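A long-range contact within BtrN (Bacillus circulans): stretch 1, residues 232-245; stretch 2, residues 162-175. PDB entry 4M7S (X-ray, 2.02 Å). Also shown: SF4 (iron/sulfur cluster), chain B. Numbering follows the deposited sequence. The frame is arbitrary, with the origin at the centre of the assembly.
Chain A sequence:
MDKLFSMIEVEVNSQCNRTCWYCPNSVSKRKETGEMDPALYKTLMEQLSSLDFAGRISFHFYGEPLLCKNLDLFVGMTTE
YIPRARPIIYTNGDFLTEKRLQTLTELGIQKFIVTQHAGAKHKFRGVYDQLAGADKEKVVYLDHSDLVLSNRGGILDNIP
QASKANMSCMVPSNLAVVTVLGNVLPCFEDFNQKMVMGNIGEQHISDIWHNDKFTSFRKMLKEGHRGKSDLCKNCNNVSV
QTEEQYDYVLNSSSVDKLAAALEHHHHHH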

ATOM      1  N   CYS A 232     -11.101  12.040  -4.635  1.00 26.15           N
ATOM      2  CA  CYS A 232     -12.134  11.029  -4.901  1.00 27.06           C
ATOM      3  C   CYS A 232     -13.186  11.388  -5.944  1.00 30.24           C
ATOM      4  O   CYS A 232     -13.789  10.497  -6.544  1.00 28.90           O
ATOM      5  CB  CYS A 232     -12.833  10.651  -3.592  1.00 26.28           C
ATOM      6  SG  CYS A 232     -11.648  10.179  -2.310  1.00 28.87           S
ATOM      7  N   LYS A 233     -13.409  12.678  -6.167  1.00 33.82           N
ATOM      8  CA  LYS A 233     -14.539  13.121  -6.987  1.00 33.02           C
ATOM      9  C   LYS A 233     -14.520  12.583  -8.423  1.00 37.14           C
ATOM     10  O   LYS A 233     -15.562  12.466  -9.056  1.00 41.95           O
ATOM     11  CB  LYS A 233     -14.635  14.648  -6.978  1.00 37.73           C
ATOM     12  CG  LYS A 233     -13.473  15.344  -7.666  1.00 41.55           C
ATOM     13  CD  LYS A 233     -13.527  16.845  -7.433  1.00 41.83           C
ATOM     14  CE  LYS A 233     -12.540  17.566  -8.339  1.00 45.20           C
ATOM     15  NZ  LYS A 233     -12.534  19.032  -8.081  1.00 46.10           N
ATOM     16  N   ASN A 234     -13.338  12.250  -8.929  1.00 36.33           N
ATOM     17  CA  ASN A 234     -13.227  11.701 -10.274  1.00 39.23           C
ATOM     18  C   ASN A 234     -12.816  10.237 -10.258  1.00 39.67           C
ATOM     19  O   ASN A 234     -12.537   9.648 -11.306  1.00 42.27           O
ATOM     20  CB  ASN A 234     -12.251  12.526 -11.107  1.00 42.54           C
ATOM     21  CG  ASN A 234     -12.757  13.927 -11.357  1.00 48.98           C
ATOM     22  OD1 ASN A 234     -13.945  14.130 -11.603  1.00 51.49           O
ATOM     23  ND2 ASN A 234     -11.863  14.904 -11.279  1.00 52.22           N
ATOM     24  N   CYS A 235     -12.786   9.649  -9.065  1.00 33.67           N
ATOM     25  CA  CYS A 235     -12.409   8.248  -8.943  1.00 34.99           C
ATOM     26  C   CYS A 235     -13.498   7.294  -9.414  1.00 39.94           C
ATOM     27  O   CYS A 235     -14.671   7.448  -9.062  1.00 41.97           O
ATOM     28  CB  CYS A 235     -12.055   7.882  -7.506  1.00 30.41           C
ATOM     29  SG  CYS A 235     -11.522   6.162  -7.429  1.00 36.04           S
ATOM     30  N   ASN A 236     -13.089   6.278 -10.165  1.00 47.19           N
ATOM     31  CA  ASN A 236     -14.022   5.268 -10.658  1.00 54.77           C
ATOM     32  C   ASN A 236     -13.854   3.915  -9.964  1.00 51.86           C
ATOM     33  O   ASN A 236     -14.105   2.866 -10.561  1.00 55.46           O
ATOM     34  CB  ASN A 236     -13.872   5.107 -12.170  1.00 63.00           C
ATOM     35  CG  ASN A 236     -12.425   5.034 -12.593  1.00 68.28           C
ATOM     36  OD1 ASN A 236     -11.533   4.886 -11.753  1.00 67.58           O
ATOM     37  ND2 ASN A 236     -12.176   5.139 -13.896  1.00 72.03           N
ATOM     38  N   ASN A 237     -13.419   3.938  -8.711  1.00 44.57           N
ATOM     39  CA  ASN A 237     -13.447   2.723  -7.914  1.00 44.86           C
ATOM     40  C   ASN A 237     -14.878   2.399  -7.531  1.00 45.27           C
ATOM     41  O   ASN A 237     -15.527   3.178  -6.836  1.00 41.92           O
ATOM     42  CB  ASN A 237     -12.618   2.866  -6.644  1.00 43.44           C
ATOM     43  CG  ASN A 237     -12.812   1.693  -5.696  1.00 46.64           C
ATOM     44  OD1 ASN A 237     -12.967   0.553  -6.133  1.00 47.85           O
ATOM     45  ND2 ASN A 237     -12.822   1.972  -4.392  1.00 48.20           N
ATOM     46  N   VAL A 238     -15.364   1.245  -7.977  1.00 48.96           N
ATOM     47  CA  VAL A 238     -16.709   0.804  -7.633  1.00 52.20           C
ATOM     48  C   VAL A 238     -16.713  -0.555  -6.935  1.00 52.18           C
ATOM     49  O   VAL A 238     -17.736  -0.972  -6.392  1.00 54.25           O
ATOM     50  CB  VAL A 238     -17.629   0.733  -8.878  1.00 56.74           C
ATOM     51  CG1 VAL A 238     -17.702   2.085  -9.564  1.00 57.01           C
ATOM     52  CG2 VAL A 238     -17.135  -0.330  -9.851  1.00 58.81           C
ATOM     53  N   SER A 239     -15.573  -1.240  -6.949  1.00 50.22           N
ATOM     54  CA  SER A 239     -15.514  -2.620  -6.467  1.00 53.16           C
ATOM     55  C   SER A 239     -14.679  -2.770  -5.200  1.00 48.65           C
ATOM     56  O   SER A 239     -14.897  -3.691  -4.410  1.00 46.67           O
ATOM     57  CB  SER A 239     -14.950  -3.543  -7.554  1.00 59.37           C
ATOM     58  OG  SER A 239     -13.552  -3.358  -7.703  1.00 60.11           O
ATOM     59  N   VAL A 240     -13.721  -1.866  -5.015  1.00 45.06           N
ATOM     60  CA  VAL A 240     -12.774  -1.970  -3.909  1.00 42.98           C
ATOM     61  C   VAL A 240     -13.253  -1.237  -2.653  1.00 40.13           C
ATOM     62  O   VAL A 240     -13.207  -0.009  -2.590  1.00 37.85           O
ATOM     63  CB  VAL A 240     -11.386  -1.438  -4.321  1.00 40.08           C
ATOM     64  CG1 VAL A 240     -10.368  -1.652  -3.206  1.00 38.89           C
ATOM     65  CG2 VAL A 240     -10.934  -2.109  -5.609  1.00 38.65           C
ATOM     66  N   GLN A 241     -13.703  -2.009  -1.664  1.00 40.78           N
ATOM     67  CA  GLN A 241     -14.164  -1.484  -0.373  1.00 43.35           C
ATOM     68  C   GLN A 241     -15.254  -0.419  -0.492  1.00 38.25           C
ATOM     69  O   GLN A 241     -15.163   0.662   0.092  1.00 34.81           O
ATOM     70  CB  GLN A 241     -12.987  -0.985   0.473  1.00 47.76           C
ATOM     71  CG  GLN A 241     -12.031  -2.096   0.889  1.00 54.28           C
ATOM     72  CD  GLN A 241     -10.922  -1.612   1.803  1.00 58.08           C
ATOM     73  OE1 GLN A 241     -11.104  -0.674   2.578  1.00 59.13           O
ATOM     74  NE2 GLN A 241      -9.762  -2.252   1.713  1.00 59.64           N
ATOM     75  N   THR A 242     -16.293  -0.748  -1.252  1.00 38.55           N
ATOM     76  CA  THR A 242     -17.449   0.120  -1.400  1.00 38.67           C
ATOM     77  C   THR A 242     -18.694  -0.681  -1.010  1.00 43.34           C
ATOM     78  O   THR A 242     -18.689  -1.913  -1.117  1.00 45.83           O
ATOM     79  CB  THR A 242     -17.568   0.622  -2.848  1.00 37.99           C
ATOM     80  OG1 THR A 242     -17.960  -0.460  -3.704  1.00 42.70           O
ATOM     81  CG2 THR A 242     -16.236   1.209  -3.337  1.00 33.64           C
ATOM     82  N   GLU A 243     -19.743  -0.003  -0.540  1.00 44.14           N
ATOM     83  CA  GLU A 243     -21.022  -0.670  -0.274  1.00 51.06           C
ATOM     84  C   GLU A 243     -21.528  -1.287  -1.565  1.00 51.70           C
ATOM     85  O   GLU A 243     -22.147  -2.349  -1.576  1.00 55.68           O
ATOM     86  CB  GLU A 243     -22.071   0.333   0.207  1.00 55.14           C
ATOM     87  CG  GLU A 243     -21.744   1.051   1.493  1.00 55.73           C
ATOM     88  CD  GLU A 243     -22.807   2.068   1.867  1.00 55.75           C
ATOM     89  OE1 GLU A 243     -23.103   2.964   1.048  1.00 55.08           O
ATOM     90  OE2 GLU A 243     -23.348   1.968   2.980  1.00 58.52           O
ATOM     91  N   GLU A 244     -21.241  -0.588  -2.655  1.00 49.21           N
ATOM     92  CA  GLU A 244     -21.703  -0.929  -3.988  1.00 51.30           C
ATOM     93  C   GLU A 244     -21.148  -2.267  -4.489  1.00 53.40           C
ATOM     94  O   GLU A 244     -21.635  -2.817  -5.480  1.00 55.04           O
ATOM     95  CB  GLU A 244     -21.305   0.199  -4.950  1.00 50.51           C
ATOM     96  CG  GLU A 244     -21.922   1.575  -4.632  1.00 52.75           C
ATOM     97  CD  GLU A 244     -21.300   2.278  -3.424  1.00 53.22           C
ATOM     98  OE1 GLU A 244     -21.710   3.415  -3.113  1.00 52.61           O
ATOM     99  OE2 GLU A 244     -20.401   1.698  -2.781  1.00 53.58           O
ATOM    100  N   GLN A 245     -20.143  -2.793  -3.791  1.00 51.02           N
ATOM    101  CA  GLN A 245     -19.382  -3.958  -4.258  1.00 54.33           C
ATOM    102  C   GLN A 245     -20.125  -5.305  -4.249  1.00 63.55           C
ATOM    103  O   GLN A 245     -19.694  -6.249  -4.917  1.00 66.61           O
ATOM    104  CB  GLN A 245     -18.084  -4.095  -3.457  1.00 48.89           C
ATOM    105  CG  GLN A 245     -18.260  -4.893  -2.179  1.00 50.49           C
ATOM    106  CD  GLN A 245     -17.118  -4.707  -1.208  1.00 50.62           C
ATOM    107  OE1 GLN A 245     -16.032  -4.250  -1.580  1.00 50.23           O
ATOM    108  NE2 GLN A 245     -17.356  -5.058   0.048  1.00 51.73           N
TER
HETATM  109 FE1  SF4 B 501     -11.170   6.314  -4.985  1.00 27.79          FE
HETATM  110 FE2  SF4 B 501     -11.143   8.076  -2.957  1.00 28.24          FE
HETATM  111 FE3  SF4 B 501      -9.282   6.157  -3.125  1.00 28.25          FE
HETATM  112 FE4  SF4 B 501     -11.789   5.569  -2.456  1.00 27.09          FE
HETATM  113  S1  SF4 B 501     -10.336   6.834  -1.192  1.00 27.57           S
HETATM  114  S2  SF4 B 501     -10.503   4.385  -3.945  1.00 28.48           S
HETATM  115  S3  SF4 B 501     -12.991   7.005  -3.778  1.00 29.62           S
HETATM  116  S4  SF4 B 501      -9.526   7.892  -4.615  1.00 29.89           S
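Stretch 2 162-175: ASKANMSCMVPSNL

Stretch 2 lies along stretch 1 mostly as loop and turn, becoming a weakly bonded helix at about 171-174, and the two stretches bury 686 Å² between them. From Gln241 onward they run antiparallel in register: the CA atoms of Gln241 and Met170 are 5.0 Å apart, those of Thr242 and Cys169 4.6 Å, and Glu243 and Glu244 reach back to Ser168 and Met167. The earlier part of stretch 1 lies beside the beginning of stretch 2, with the CA atoms of Lys233 and Ala165 5.7 Å apart. Stretch 1 opens with a type I turn from Cys232 to Cys235, closed by Cys235 N to Cys232 O at 2.8 Å. The turn brings both thiolates to the iron-sulfur cluster, Cys232 SG 2.3 Å from FE2 and Cys235 SG 2.5 Å from FE1; Cys169 SG, from stretch 2, binds FE4 at 2.5 Å, so the cluster bridges the two stretches. Cys235 O rests 3.7 Å from Lys164 CB, the last side-chain atom modelled for that lysine. Asn237 shapes the next bend: its OD1 accepts from Val240 N at 2.8 Å, and its ND2 donates to Val240 O at 2.7 Å while lying 3.9 Å from Cys169 SG. Val238 CG1 packs on the methyl CE of selenomethionine Met167 at 3.6 Å, and Val240 CG1 meets Val171 CG2 at 4.2 Å. Gln241, with positive phi and psi (54/51), has the largest area covered by stretch 2. Gln241 O accepts from Met170 N at 2.6 Å, and Gln241 OE1 accepts from Asn174 ND2 at 2.5 Å, a short hydrogen bond; Gln241 OE1 also lies 3.3 Å from Val171 CA. Val171 N donates to Cys169 SG at 3.4 Å, a capping bond, so this sulfur serves both the cluster and the turn into the helix. Thr242 turns its methyl CG2 to Ser168 O at 3.6 Å, while its OG1 donates to Val238 O at 2.7 Å within stretch 1. Where the 3-10 segment begins, Glu243 N donates to Ser168 OG at 3.0 Å, almost linearly at 174°. The CA-to-CB bond of Glu244 points toward stretch 2, and Glu244 OE1 accepts from Ser168 N at 3.1 Å; the same oxygen lies 3.4 Å from Met167 CB. Ser168 is thus held through both its backbone N and its side-chain OG by consecutive residues of stretch 1.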

ATOM      1  N   ALA A 162     -18.967  12.354 -11.965  1.00 90.95           N
ATOM      2  CA  ALA A 162     -20.270  11.876 -12.415  1.00 95.28           C
ATOM      3  C   ALA A 162     -21.059  11.241 -11.273  1.00 94.00           C
ATOM      4  O   ALA A 162     -20.989  11.692 -10.127  1.00 90.76           O
ATOM      5  CB  ALA A 162     -20.103  10.887 -13.557  1.00 96.27           C
ATOM      6  N   SER A 163     -21.795  10.180 -11.596  1.00 94.92           N
ATOM      7  CA  SER A 163     -22.640   9.480 -10.627  1.00 92.06           C
ATOM      8  C   SER A 163     -21.865   8.844  -9.465  1.00 83.11           C
ATOM      9  O   SER A 163     -22.461   8.415  -8.476  1.00 83.76           O
ATOM     10  CB  SER A 163     -23.498   8.429 -11.339  1.00 95.91           C
ATOM     11  OG  SER A 163     -23.003   8.161 -12.643  1.00 97.23           O
ATOM     12  N   LYS A 164     -20.543   8.793  -9.578  1.00 74.54           N
ATOM     13  CA  LYS A 164     -19.713   8.264  -8.501  1.00 68.17           C
ATOM     14  C   LYS A 164     -19.620   9.229  -7.323  1.00 49.91           C
ATOM     15  O   LYS A 164     -19.103   8.882  -6.264  1.00 46.80           O
ATOM     16  CB  LYS A 164     -18.310   7.941  -9.017  1.00 66.47           C
ATOM     17  N   ALA A 165     -20.131  10.439  -7.509  1.00 55.86           N
ATOM     18  CA  ALA A 165     -20.031  11.496  -6.502  1.00 56.41           C
ATOM     19  C   ALA A 165     -20.643  11.127  -5.147  1.00 53.80           C
ATOM     20  O   ALA A 165     -20.279  11.701  -4.121  1.00 47.88           O
ATOM     21  CB  ALA A 165     -20.667  12.763  -7.031  1.00 59.65           C
ATOM     22  N   ASN A 166     -21.581  10.183  -5.157  1.00 56.73           N
ATOM     23  CA  ASN A 166     -22.310   9.789  -3.956  1.00 52.66           C
ATOM     24  C   ASN A 166     -21.953   8.388  -3.463  1.00 50.69           C
ATOM     25  O   ASN A 166     -22.554   7.888  -2.516  1.00 53.43           O
ATOM     26  CB  ASN A 166     -23.816   9.883  -4.199  1.00 63.29           C
ATOM     27  CG  ASN A 166     -24.261  11.291  -4.533  1.00 70.39           C
ATOM     28  OD1 ASN A 166     -23.662  12.263  -4.077  1.00 70.74           O
ATOM     29  ND2 ASN A 166     -25.315  11.410  -5.336  1.00 76.52           N
HETATM   30  N   MSE A 167     -20.982   7.753  -4.108  1.00 48.57           N
HETATM   31  CA  MSE A 167     -20.586   6.414  -3.700  1.00 46.89           C
HETATM   32  C   MSE A 167     -19.742   6.436  -2.440  1.00 43.35           C
HETATM   33  O   MSE A 167     -18.887   7.306  -2.258  1.00 41.08           O
HETATM   34  CB  MSE A 167     -19.797   5.708  -4.792  1.00 48.53           C
HETATM   35  CG  MSE A 167     -20.562   5.464  -6.062  1.00 54.70           C
HETATM   36 SE   MSE A 167     -19.744   4.028  -7.090  1.00100.36          SE
HETATM   37  CE  MSE A 167     -20.091   4.722  -8.881  1.00 77.41           C
ATOM     38  N   SER A 168     -19.977   5.460  -1.576  1.00 45.82           N
ATOM     39  CA  SER A 168     -19.150   5.281  -0.398  1.00 43.14           C
ATOM     40  C   SER A 168     -17.785   4.741  -0.809  1.00 40.71           C
ATOM     41  O   SER A 168     -17.598   4.250  -1.926  1.00 37.98           O
ATOM     42  CB  SER A 168     -19.791   4.272   0.540  1.00 46.80           C
ATOM     43  OG  SER A 168     -19.675   2.971  -0.008  1.00 49.44           O
ATOM     44  N   CYS A 169     -16.830   4.839   0.105  1.00 34.99           N
ATOM     45  CA  CYS A 169     -15.572   4.141  -0.061  1.00 32.81           C
ATOM     46  C   CYS A 169     -14.892   3.939   1.277  1.00 31.18           C
ATOM     47  O   CYS A 169     -14.699   4.889   2.030  1.00 30.45           O
ATOM     48  CB  CYS A 169     -14.623   4.879  -0.991  1.00 31.59           C
ATOM     49  SG  CYS A 169     -13.065   3.969  -1.107  1.00 29.45           S
HETATM   50  N   MSE A 170     -14.514   2.695   1.544  1.00 31.09           N
HETATM   51  CA  MSE A 170     -13.964   2.314   2.832  1.00 31.09           C
HETATM   52  C   MSE A 170     -12.441   2.236   2.832  1.00 30.56           C
HETATM   53  O   MSE A 170     -11.850   1.943   3.864  1.00 31.88           O
HETATM   54  CB  MSE A 170     -14.546   0.972   3.279  1.00 31.68           C
HETATM   55  CG  MSE A 170     -16.055   0.861   3.143  1.00 55.16           C
HETATM   56 SE   MSE A 170     -16.982   2.313   4.039  1.00100.44          SE
HETATM   57  CE  MSE A 170     -16.121   2.132   5.781  1.00 49.81           C
ATOM     58  N   VAL A 171     -11.803   2.483   1.689  1.00 27.40           N
ATOM     59  CA  VAL A 171     -10.328   2.423   1.625  1.00 21.46           C
ATOM     60  C   VAL A 171      -9.645   3.274   2.709  1.00 26.03           C
ATOM     61  O   VAL A 171      -8.761   2.773   3.417  1.00 26.14           O
ATOM     62  CB  VAL A 171      -9.766   2.759   0.221  1.00 28.77           C
ATOM     63  CG1 VAL A 171      -8.224   2.676   0.208  1.00 19.29           C
ATOM     64  CG2 VAL A 171     -10.363   1.820  -0.837  1.00 28.07           C
ATOM     65  N   PRO A 172     -10.058   4.550   2.873  1.00 26.18           N
ATOM     66  CA  PRO A 172      -9.394   5.331   3.930  1.00 25.49           C
ATOM     67  C   PRO A 172      -9.689   4.827   5.350  1.00 26.69           C
ATOM     68  O   PRO A 172      -9.054   5.312   6.284  1.00 29.63           O
ATOM     69  CB  PRO A 172      -9.986   6.739   3.766  1.00 26.77           C
ATOM     70  CG  PRO A 172     -10.558   6.769   2.378  1.00 30.68           C
ATOM     71  CD  PRO A 172     -11.016   5.369   2.105  1.00 26.02           C
ATOM     72  N   SER A 173     -10.625   3.894   5.506  1.00 25.52           N
ATOM     73  CA  SER A 173     -10.893   3.291   6.812  1.00 27.95           C
ATOM     74  C   SER A 173     -10.024   2.056   7.087  1.00 28.89           C
ATOM     75  O   SER A 173      -9.966   1.570   8.228  1.00 29.64           O
ATOM     76  CB  SER A 173     -12.365   2.902   6.929  1.00 29.06           C
ATOM     77  OG  SER A 173     -13.200   4.019   6.709  1.00 31.53           O
ATOM     78  N   ASN A 174      -9.383   1.537   6.042  1.00 25.95           N
ATOM     79  CA  ASN A 174      -8.659   0.264   6.135  1.00 29.10           C
ATOM     80  C   ASN A 174      -7.191   0.315   5.729  1.00 26.04           C
ATOM     81  O   ASN A 174      -6.412  -0.581   6.058  1.00 26.52           O
ATOM     82  CB  ASN A 174      -9.349  -0.794   5.265  1.00 33.05           C
ATOM     83  CG  ASN A 174     -10.687  -1.210   5.815  1.00 37.45           C
ATOM     84  OD1 ASN A 174     -10.786  -1.632   6.963  1.00 42.80           O
ATOM     85  ND2 ASN A 174     -11.732  -1.073   5.005  1.00 37.77           N
ATOM     86  N   LEU A 175      -6.818   1.354   5.001  1.00 24.23           N
ATOM     87  CA  LEU A 175      -5.535   1.361   4.311  1.00 25.04           C
ATOM     88  C   LEU A 175      -4.781   2.642   4.599  1.00 24.67           C
ATOM     89  O   LEU A 175      -5.344   3.741   4.510  1.00 24.84           O
ATOM     90  CB  LEU A 175      -5.782   1.228   2.801  1.00 30.80           C
ATOM     91  CG  LEU A 175      -4.676   1.013   1.760  1.00 34.12           C
ATOM     92  CD1 LEU A 175      -4.443   2.274   0.949  1.00 32.44           C
ATOM     93  CD2 LEU A 175      -3.379   0.507   2.383  1.00 33.85           C
TER